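Local coordinates for SusD-like protein BACOVA_02651 (Bacteroides ovatus, PDB 5E75), which binds polysaccharide at the cell surface and probably captures xyloglucan before its transport into the periplasm for degradation, at residues P144-F157 against Q504-F517. Numbering follows the deposited sequence.
Sequences PVRPLNREEDVFQF and QNPLLNEPPVPYTF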
ATOM      1  N   PRO A 144     -20.239  14.814 -17.563  1.00 19.91           N
ATOM      2  CA  PRO A 144     -19.049  14.033 -17.234  1.00 15.82           C
ATOM      3  C   PRO A 144     -17.804  14.554 -17.931  1.00 18.57           C
ATOM      4  O   PRO A 144     -16.709  14.134 -17.567  1.00 18.13           O
ATOM      5  CB  PRO A 144     -19.409  12.633 -17.740  1.00 25.42           C
ATOM      6  CG  PRO A 144     -20.355  12.861 -18.831  1.00 29.70           C
ATOM      7  CD  PRO A 144     -21.136  14.071 -18.471  1.00 23.08           C
ATOM      8  N   VAL A 145     -17.948  15.450 -18.900  1.00 13.94           N
ATOM      9  CA  VAL A 145     -16.780  16.017 -19.585  1.00 13.19           C
ATOM     10  C   VAL A 145     -16.252  17.201 -18.781  1.00 17.25           C
ATOM     11  O   VAL A 145     -16.673  18.340 -18.966  1.00 17.23           O
ATOM     12  CB  VAL A 145     -17.098  16.397 -21.034  1.00 15.64           C
ATOM     13  CG1 VAL A 145     -15.849  16.948 -21.731  1.00 17.74           C
ATOM     14  CG2 VAL A 145     -17.647  15.175 -21.782  1.00 18.67           C
ATOM     15  N   ARG A 146     -15.355  16.884 -17.849  1.00 15.81           N
ATOM     16  CA  ARG A 146     -14.838  17.829 -16.867  1.00 16.82           C
ATOM     17  C   ARG A 146     -13.314  17.809 -16.880  1.00 13.24           C
ATOM     18  O   ARG A 146     -12.722  16.755 -17.098  1.00 14.04           O
ATOM     19  CB  ARG A 146     -15.314  17.427 -15.467  1.00 16.81           C
ATOM     20  CG  ARG A 146     -16.826  17.364 -15.306  1.00 25.58           C
ATOM     21  CD  ARG A 146     -17.432  18.748 -15.273  1.00 24.88           C
ATOM     22  NE  ARG A 146     -18.885  18.701 -15.092  1.00 28.70           N
ATOM     23  CZ  ARG A 146     -19.614  19.697 -14.599  1.00 39.32           C
ATOM     24  NH1 ARG A 146     -19.033  20.828 -14.216  1.00 39.64           N
ATOM     25  NH2 ARG A 146     -20.930  19.562 -14.481  1.00 36.52           N
ATOM     26  N   PRO A 147     -12.679  18.962 -16.611  1.00 12.81           N
ATOM     27  CA  PRO A 147     -11.223  19.003 -16.695  1.00 12.04           C
ATOM     28  C   PRO A 147     -10.516  18.415 -15.483  1.00 11.29           C
ATOM     29  O   PRO A 147     -11.079  18.331 -14.384  1.00 13.50           O
ATOM     30  CB  PRO A 147     -10.929  20.502 -16.771  1.00 12.46           C
ATOM     31  CG  PRO A 147     -12.068  21.151 -16.077  1.00 16.30           C
ATOM     32  CD  PRO A 147     -13.254  20.302 -16.378  1.00 16.18           C
ATOM     33  N   LEU A 148      -9.280  18.002 -15.715  1.00 10.46           N
ATOM     34  CA  LEU A 148      -8.361  17.657 -14.654  1.00 11.65           C
ATOM     35  C   LEU A 148      -8.039  18.881 -13.813  1.00 10.64           C
ATOM     36  O   LEU A 148      -8.063  20.009 -14.307  1.00 10.78           O
ATOM     37  CB  LEU A 148      -7.067  17.146 -15.270  1.00 11.92           C
ATOM     38  CG  LEU A 148      -7.147  15.834 -16.054  1.00 11.12           C
ATOM     39  CD1 LEU A 148      -5.943  15.709 -16.984  1.00 11.51           C
ATOM     40  CD2 LEU A 148      -7.189  14.691 -15.078  1.00 12.05           C
ATOM     41  N   ASN A 149      -7.711  18.647 -12.548  1.00 10.29           N
ATOM     42  CA  ASN A 149      -7.169  19.691 -11.687  1.00 10.56           C
ATOM     43  C   ASN A 149      -5.692  19.465 -11.405  1.00 11.29           C
ATOM     44  O   ASN A 149      -5.194  18.344 -11.521  1.00 11.89           O
ATOM     45  CB  ASN A 149      -7.980  19.745 -10.394  1.00 10.73           C
ATOM     46  CG  ASN A 149      -9.431  20.086 -10.648  1.00 12.34           C
ATOM     47  OD1 ASN A 149     -10.339  19.287 -10.387  1.00 11.00           O
ATOM     48  ND2 ASN A 149      -9.665  21.278 -11.182  1.00 11.67           N
ATOM     49  N   ARG A 150      -4.982  20.529 -11.038  1.00 11.25           N
ATOM     50  CA  ARG A 150      -3.525  20.465 -10.918  1.00 11.27           C
ATOM     51  C   ARG A 150      -3.088  19.664  -9.703  1.00 10.30           C
ATOM     52  O   ARG A 150      -3.825  19.542  -8.738  1.00 11.08           O
ATOM     53  CB  ARG A 150      -2.938  21.871 -10.812  1.00 12.82           C
ATOM     54  CG  ARG A 150      -3.321  22.798 -11.965  1.00 13.71           C
ATOM     55  CD  ARG A 150      -2.947  24.240 -11.638  1.00 20.25           C
ATOM     56  NE  ARG A 150      -3.683  24.682 -10.461  1.00 19.80           N
ATOM     57  CZ  ARG A 150      -3.691  25.918  -9.979  1.00 24.41           C
ATOM     58  NH1 ARG A 150      -3.003  26.881 -10.582  1.00 24.92           N
ATOM     59  NH2 ARG A 150      -4.413  26.191  -8.899  1.00 24.53           N
ATOM     60  N   GLU A 151      -1.889  19.101  -9.765  1.00 10.48           N
ATOM     61  CA  GLU A 151      -1.326  18.389  -8.634  1.00 11.31           C
ATOM     62  C   GLU A 151      -1.412  19.211  -7.335  1.00  9.18           C
ATOM     63  O   GLU A 151      -1.757  18.661  -6.288  1.00 10.68           O
ATOM     64  CB  GLU A 151       0.116  17.960  -8.954  1.00 11.11           C
ATOM     65  CG  GLU A 151       0.177  16.886 -10.050  1.00 11.94           C
ATOM     66  CD  GLU A 151       1.582  16.488 -10.483  1.00 13.32           C
ATOM     67  OE1 GLU A 151       2.572  16.927  -9.864  1.00 14.91           O
ATOM     68  OE2 GLU A 151       1.700  15.728 -11.465  1.00 16.16           O
ATOM     69  N   GLU A 152      -1.118  20.515  -7.373  1.00 10.43           N
ATOM     70  CA  GLU A 152      -1.195  21.309  -6.152  1.00 10.39           C
ATOM     71  C   GLU A 152      -2.621  21.397  -5.609  1.00 11.69           C
ATOM     72  O   GLU A 152      -2.803  21.399  -4.395  1.00 11.56           O
ATOM     73  CB  GLU A 152      -0.593  22.722  -6.324  1.00 14.39           C
ATOM     74  CG  GLU A 152       0.943  22.759  -6.369  1.00 26.43           C
ATOM     75  CD  GLU A 152       1.580  22.180  -5.107  1.00 41.51           C
ATOM     76  OE1 GLU A 152       1.185  22.621  -4.002  1.00 28.79           O
ATOM     77  OE2 GLU A 152       2.461  21.282  -5.223  1.00 41.00           O
ATOM     78  N   ASP A 153      -3.614  21.483  -6.497  1.00 10.89           N
ATOM     79  CA  ASP A 153      -5.012  21.491  -6.080  1.00 10.26           C
ATOM     80  C   ASP A 153      -5.358  20.189  -5.370  1.00 10.24           C
ATOM     81  O   ASP A 153      -6.078  20.195  -4.366  1.00  9.95           O
ATOM     82  CB  ASP A 153      -5.975  21.612  -7.277  1.00 12.09           C
ATOM     83  CG  ASP A 153      -5.873  22.928  -8.023  1.00 17.28           C
ATOM     84  OD1 ASP A 153      -6.015  24.004  -7.416  1.00 15.69           O
ATOM     85  OD2 ASP A 153      -5.736  22.862  -9.264  1.00 21.29           O
ATOM     86  N   VAL A 154      -4.886  19.071  -5.922  1.00 10.02           N
ATOM     87  CA  VAL A 154      -5.190  17.748  -5.389  1.00  9.18           C
ATOM     88  C   VAL A 154      -4.606  17.651  -3.982  1.00  9.17           C
ATOM     89  O   VAL A 154      -5.296  17.243  -3.047  1.00  9.51           O
ATOM     90  CB  VAL A 154      -4.698  16.622  -6.314  1.00  9.24           C
ATOM     91  CG1 VAL A 154      -5.027  15.254  -5.719  1.00 10.79           C
ATOM     92  CG2 VAL A 154      -5.358  16.730  -7.684  1.00 11.37           C
ATOM     93  N   PHE A 155      -3.363  18.109  -3.803  1.00  7.98           N
ATOM     94  CA  PHE A 155      -2.788  18.146  -2.466  1.00  9.46           C
ATOM     95  C   PHE A 155      -3.643  18.951  -1.489  1.00  9.82           C
ATOM     96  O   PHE A 155      -3.891  18.510  -0.371  1.00  9.82           O
ATOM     97  CB  PHE A 155      -1.383  18.757  -2.477  1.00  9.59           C
ATOM     98  CG  PHE A 155      -0.252  17.767  -2.634  1.00  9.81           C
ATOM     99  CD1 PHE A 155       0.024  16.833  -1.638  1.00 10.13           C
ATOM    100  CD2 PHE A 155       0.584  17.822  -3.727  1.00 12.13           C
ATOM    101  CE1 PHE A 155       1.088  15.950  -1.761  1.00 11.69           C
ATOM    102  CE2 PHE A 155       1.647  16.944  -3.853  1.00 10.58           C
ATOM    103  CZ  PHE A 155       1.892  16.014  -2.871  1.00 10.14           C
ATOM    104  N   GLN A 156      -4.066  20.147  -1.884  1.00 10.40           N
ATOM    105  CA  GLN A 156      -4.843  20.976  -0.974  1.00 10.39           C
ATOM    106  C   GLN A 156      -6.189  20.330  -0.635  1.00  9.41           C
ATOM    107  O   GLN A 156      -6.643  20.402   0.504  1.00  9.60           O
ATOM    108  CB  GLN A 156      -5.035  22.373  -1.569  1.00 10.59           C
ATOM    109  CG  GLN A 156      -5.733  23.341  -0.631  1.00 13.02           C
ATOM    110  CD  GLN A 156      -4.873  23.694   0.551  1.00 15.01           C
ATOM    111  OE1 GLN A 156      -3.734  24.142   0.390  1.00 18.05           O
ATOM    112  NE2 GLN A 156      -5.380  23.471   1.751  1.00 14.39           N
ATOM    113  N   PHE A 157      -6.812  19.670  -1.609  1.00  8.81           N
ATOM    114  CA  PHE A 157      -8.101  19.012  -1.408  1.00  7.97           C
ATOM    115  C   PHE A 157      -7.943  17.886  -0.380  1.00  9.22           C
ATOM    116  O   PHE A 157      -8.754  17.727   0.533  1.00 10.37           O
ATOM    117  CB  PHE A 157      -8.580  18.500  -2.774  1.00 10.46           C
ATOM    118  CG  PHE A 157      -9.980  17.968  -2.788  1.00  9.43           C
ATOM    119  CD1 PHE A 157     -10.253  16.665  -2.407  1.00 12.63           C
ATOM    120  CD2 PHE A 157     -11.023  18.765  -3.222  1.00 11.63           C
ATOM    121  CE1 PHE A 157     -11.545  16.171  -2.432  1.00 11.57           C
ATOM    122  CE2 PHE A 157     -12.313  18.285  -3.255  1.00 13.96           C
ATOM    123  CZ  PHE A 157     -12.583  16.982  -2.861  1.00 12.80           C
ATOM    124  N   GLN A 504     -14.513   8.797 -23.252  1.00 16.12           N
ATOM    125  CA  GLN A 504     -15.703   9.409 -22.678  1.00 17.63           C
ATOM    126  C   GLN A 504     -15.475  10.857 -22.254  1.00 18.07           C
ATOM    127  O   GLN A 504     -16.394  11.668 -22.315  1.00 17.94           O
ATOM    128  CB  GLN A 504     -16.200   8.584 -21.490  1.00 18.52           C
ATOM    129  CG  GLN A 504     -16.662   7.187 -21.875  1.00 24.01           C
ATOM    130  CD  GLN A 504     -17.719   7.202 -22.970  1.00 38.00           C
ATOM    131  OE1 GLN A 504     -18.624   8.040 -22.967  1.00 40.00           O
ATOM    132  NE2 GLN A 504     -17.597   6.282 -23.923  1.00 36.52           N
ATOM    133  N   ASN A 505     -14.252  11.175 -21.828  1.00 15.55           N
ATOM    134  CA  ASN A 505     -13.914  12.529 -21.378  1.00 14.29           C
ATOM    135  C   ASN A 505     -12.607  13.003 -22.015  1.00 15.55           C
ATOM    136  O   ASN A 505     -11.527  12.815 -21.443  1.00 14.00           O
ATOM    137  CB  ASN A 505     -13.802  12.584 -19.852  1.00 12.36           C
ATOM    138  CG  ASN A 505     -13.448  13.964 -19.351  1.00 12.24           C
ATOM    139  OD1 ASN A 505     -13.431  14.921 -20.120  1.00 14.35           O
ATOM    140  ND2 ASN A 505     -13.179  14.078 -18.051  1.00 12.81           N
ATOM    141  N   PRO A 506     -12.688  13.618 -23.197  1.00 13.98           N
ATOM    142  CA  PRO A 506     -11.452  14.046 -23.868  1.00 15.78           C
ATOM    143  C   PRO A 506     -10.635  15.093 -23.109  1.00 15.62           C
ATOM    144  O   PRO A 506      -9.486  15.347 -23.492  1.00 16.21           O
ATOM    145  CB  PRO A 506     -11.940  14.617 -25.208  1.00 18.42           C
ATOM    146  CG  PRO A 506     -13.424  14.690 -25.116  1.00 28.82           C
ATOM    147  CD  PRO A 506     -13.871  13.747 -24.064  1.00 17.87           C
ATOM    148  N   LEU A 507     -11.187  15.688 -22.055  1.00 15.02           N
ATOM    149  CA  LEU A 507     -10.410  16.659 -21.298  1.00 14.43           C
ATOM    150  C   LEU A 507      -9.326  15.978 -20.478  1.00 12.56           C
ATOM    151  O   LEU A 507      -8.435  16.649 -19.967  1.00 13.16           O
ATOM    152  CB  LEU A 507     -11.303  17.527 -20.407  1.00 14.08           C
ATOM    153  CG  LEU A 507     -12.279  18.444 -21.157  1.00 14.80           C
ATOM    154  CD1 LEU A 507     -13.126  19.250 -20.192  1.00 16.17           C
ATOM    155  CD2 LEU A 507     -11.556  19.380 -22.099  1.00 18.41           C
ATOM    156  N   LEU A 508      -9.377  14.653 -20.366  1.00 13.09           N
ATOM    157  CA  LEU A 508      -8.286  13.919 -19.738  1.00 12.38           C
ATOM    158  C   LEU A 508      -6.992  14.057 -20.555  1.00 13.07           C
ATOM    159  O   LEU A 508      -5.905  13.838 -20.027  1.00 15.02           O
ATOM    160  CB  LEU A 508      -8.647  12.450 -19.512  1.00 12.99           C
ATOM    161  CG  LEU A 508      -9.761  12.193 -18.491  1.00 12.47           C
ATOM    162  CD1 LEU A 508     -10.043  10.701 -18.415  1.00 15.29           C
ATOM    163  CD2 LEU A 508      -9.452  12.749 -17.094  1.00 15.65           C
ATOM    164  N   ASN A 509      -7.110  14.463 -21.817  1.00 13.27           N
ATOM    165  CA  ASN A 509      -5.943  14.738 -22.666  1.00 15.83           C
ATOM    166  C   ASN A 509      -5.564  16.217 -22.733  1.00 16.72           C
ATOM    167  O   ASN A 509      -4.667  16.595 -23.491  1.00 20.52           O
ATOM    168  CB  ASN A 509      -6.197  14.242 -24.093  1.00 19.82           C
ATOM    169  CG  ASN A 509      -5.832  12.783 -24.293  1.00 23.94           C
ATOM    170  OD1 ASN A 509      -4.996  12.229 -23.584  1.00 27.65           O
ATOM    171  ND2 ASN A 509      -6.458  12.158 -25.283  1.00 30.31           N
ATOM    172  N   GLU A 510      -6.219  17.049 -21.930  1.00 14.46           N
ATOM    173  CA  GLU A 510      -5.991  18.489 -21.949  1.00 16.22           C
ATOM    174  C   GLU A 510      -5.365  18.929 -20.640  1.00 14.68           C
ATOM    175  O   GLU A 510      -5.380  18.192 -19.657  1.00 14.33           O
ATOM    176  CB  GLU A 510      -7.309  19.227 -22.173  1.00 16.05           C
ATOM    177  CG  GLU A 510      -7.984  18.882 -23.507  1.00 15.31           C
ATOM    178  CD  GLU A 510      -7.129  19.267 -24.698  1.00 25.82           C
ATOM    179  OE1 GLU A 510      -6.426  20.294 -24.613  1.00 28.13           O
ATOM    180  OE2 GLU A 510      -7.146  18.535 -25.710  1.00 30.52           O
ATOM    181  N   PRO A 511      -4.796  20.141 -20.618  1.00 13.82           N
ATOM    182  CA  PRO A 511      -4.097  20.598 -19.417  1.00 14.66           C
ATOM    183  C   PRO A 511      -5.013  20.685 -18.197  1.00 11.40           C
ATOM    184  O   PRO A 511      -6.197  21.000 -18.357  1.00 12.96           O
ATOM    185  CB  PRO A 511      -3.617  22.003 -19.810  1.00 17.55           C
ATOM    186  CG  PRO A 511      -3.544  21.985 -21.282  1.00 16.30           C
ATOM    187  CD  PRO A 511      -4.628  21.078 -21.748  1.00 16.21           C
ATOM    188  N   PRO A 512      -4.475  20.422 -16.998  1.00 12.26           N
ATOM    189  CA  PRO A 512      -5.271  20.648 -15.787  1.00 12.31           C
ATOM    190  C   PRO A 512      -5.499  22.124 -15.506  1.00 13.53           C
ATOM    191  O   PRO A 512      -4.731  23.003 -15.947  1.00 14.97           O
ATOM    192  CB  PRO A 512      -4.430  19.996 -14.678  1.00 12.28           C
ATOM    193  CG  PRO A 512      -3.049  20.018 -15.195  1.00 17.82           C
ATOM    194  CD  PRO A 512      -3.139  19.887 -16.688  1.00 12.97           C
ATOM    195  N   VAL A 513      -6.570  22.389 -14.778  1.00 12.01           N
ATOM    196  CA  VAL A 513      -6.989  23.748 -14.474  1.00 13.47           C
ATOM    197  C   VAL A 513      -7.159  23.898 -12.977  1.00 14.38           C
ATOM    198  O   VAL A 513      -7.242  22.909 -12.251  1.00 12.42           O
ATOM    199  CB  VAL A 513      -8.304  24.098 -15.178  1.00 12.36           C
ATOM    200  CG1 VAL A 513      -8.187  23.820 -16.683  1.00 16.99           C
ATOM    201  CG2 VAL A 513      -9.482  23.316 -14.594  1.00 14.59           C
ATOM    202  N   PRO A 514      -7.197  25.140 -12.491  1.00 13.50           N
ATOM    203  CA  PRO A 514      -7.384  25.317 -11.050  1.00 11.91           C
ATOM    204  C   PRO A 514      -8.741  24.837 -10.561  1.00 12.62           C
ATOM    205  O   PRO A 514      -9.741  24.976 -11.259  1.00 15.56           O
ATOM    206  CB  PRO A 514      -7.270  26.838 -10.859  1.00 14.84           C
ATOM    207  CG  PRO A 514      -6.557  27.325 -12.084  1.00 17.46           C
ATOM    208  CD  PRO A 514      -6.971  26.419 -13.190  1.00 14.45           C
ATOM    209  N   TYR A 515      -8.762  24.306  -9.348  1.00 10.61           N
ATOM    210  CA  TYR A 515     -10.011  23.920  -8.697  1.00 12.37           C
ATOM    211  C   TYR A 515     -10.620  25.116  -7.970  1.00 14.19           C
ATOM    212  O   TYR A 515      -9.907  25.920  -7.379  1.00 14.27           O
ATOM    213  CB  TYR A 515      -9.757  22.785  -7.698  1.00 13.01           C
ATOM    214  CG  TYR A 515     -11.021  22.200  -7.095  1.00 12.54           C
ATOM    215  CD1 TYR A 515     -11.920  21.484  -7.876  1.00 12.48           C
ATOM    216  CD2 TYR A 515     -11.309  22.347  -5.751  1.00 11.41           C
ATOM    217  CE1 TYR A 515     -13.080  20.942  -7.337  1.00 12.22           C
ATOM    218  CE2 TYR A 515     -12.473  21.804  -5.194  1.00 12.47           C
ATOM    219  CZ  TYR A 515     -13.345  21.106  -5.994  1.00 11.25           C
ATOM    220  OH  TYR A 515     -14.499  20.562  -5.472  1.00 13.22           O
ATOM    221  N   THR A 516     -11.943  25.228  -8.016  1.00 14.67           N
ATOM    222  CA  THR A 516     -12.638  26.215  -7.201  1.00 15.96           C
ATOM    223  C   THR A 516     -12.998  25.622  -5.851  1.00 14.53           C
ATOM    224  O   THR A 516     -13.936  24.831  -5.725  1.00 15.45           O
ATOM    225  CB  THR A 516     -13.906  26.713  -7.879  1.00 20.56           C
ATOM    226  OG1 THR A 516     -14.798  25.614  -8.084  1.00 37.32           O
ATOM    227  CG2 THR A 516     -13.558  27.344  -9.191  1.00 18.46           C
ATOM    228  N   PHE A 517     -12.225  25.997  -4.845  1.00 14.34           N
ATOM    229  CA  PHE A 517     -12.400  25.462  -3.505  1.00 14.35           C
ATOM    230  C   PHE A 517     -13.626  26.065  -2.837  1.00 17.77           C
ATOM    231  O   PHE A 517     -13.987  27.215  -3.095  1.00 17.40           O
ATOM    232  CB  PHE A 517     -11.126  25.677  -2.675  1.00 14.08           C
ATOM    233  CG  PHE A 517     -10.030  24.698  -3.005  1.00 14.13           C
ATOM    234  CD1 PHE A 517      -9.080  24.971  -3.979  1.00 13.44           C
ATOM    235  CD2 PHE A 517      -9.983  23.483  -2.358  1.00 13.84           C
ATOM    236  CE1 PHE A 517      -8.101  24.041  -4.290  1.00 14.62           C
ATOM    237  CE2 PHE A 517      -9.024  22.566  -2.659  1.00 12.99           C
ATOM    238  CZ  PHE A 517      -8.082  22.834  -3.627  1.00 13.45           C
TER
HETATM  239  O   HOH W   1      -8.207  18.895 -18.312  1.00 12.21           O
HETATM  240  O   HOH W   2      -7.203  26.441  -6.878  1.00 22.66           O
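Asn149 lies against Val513 and Tyr515. CB and CG lie near Val513 O, CG also near Tyr515 CD1. Asn149 ND2 gives a nearly straight hydrogen bond to Val513 O, 3.1 Å, reaching it from above the carbonyl plane. Asn149 OD1 lies 3.7 Å from Tyr515 CD1 and accepts from the backbone N of Leu133. The amide plane stands 80° to the tyrosine ring. Val513 N returns a bond to Leu148 O, 2.8 Å. In this SusD-family protein, the C-terminal tail runs alongside the loop that leads into helix 151-168, in the same direction. Arg150, at the N-cap position of that helix, grips Asp153 side-on in a salt bridge with two hydrogen bonds: NE to OD2 at 3.0 Å, and NH2 to OD1. Pro514 CB lies over one face of the Arg150 guanidinium, near its rim, 3.5 Å from Arg150 NH2. Phe157 turns its edge to the Tyr515 face, with the planes at 82°. Further back along the tail, Asn505 ND2 donates to Arg146 O at 2.9 Å, on a lone pair. Asn505 holds CG opposite its backbone N (chi1 180°), which carries ND2 there. Its OD1 accepts from Leu507 N, closing an Asx turn.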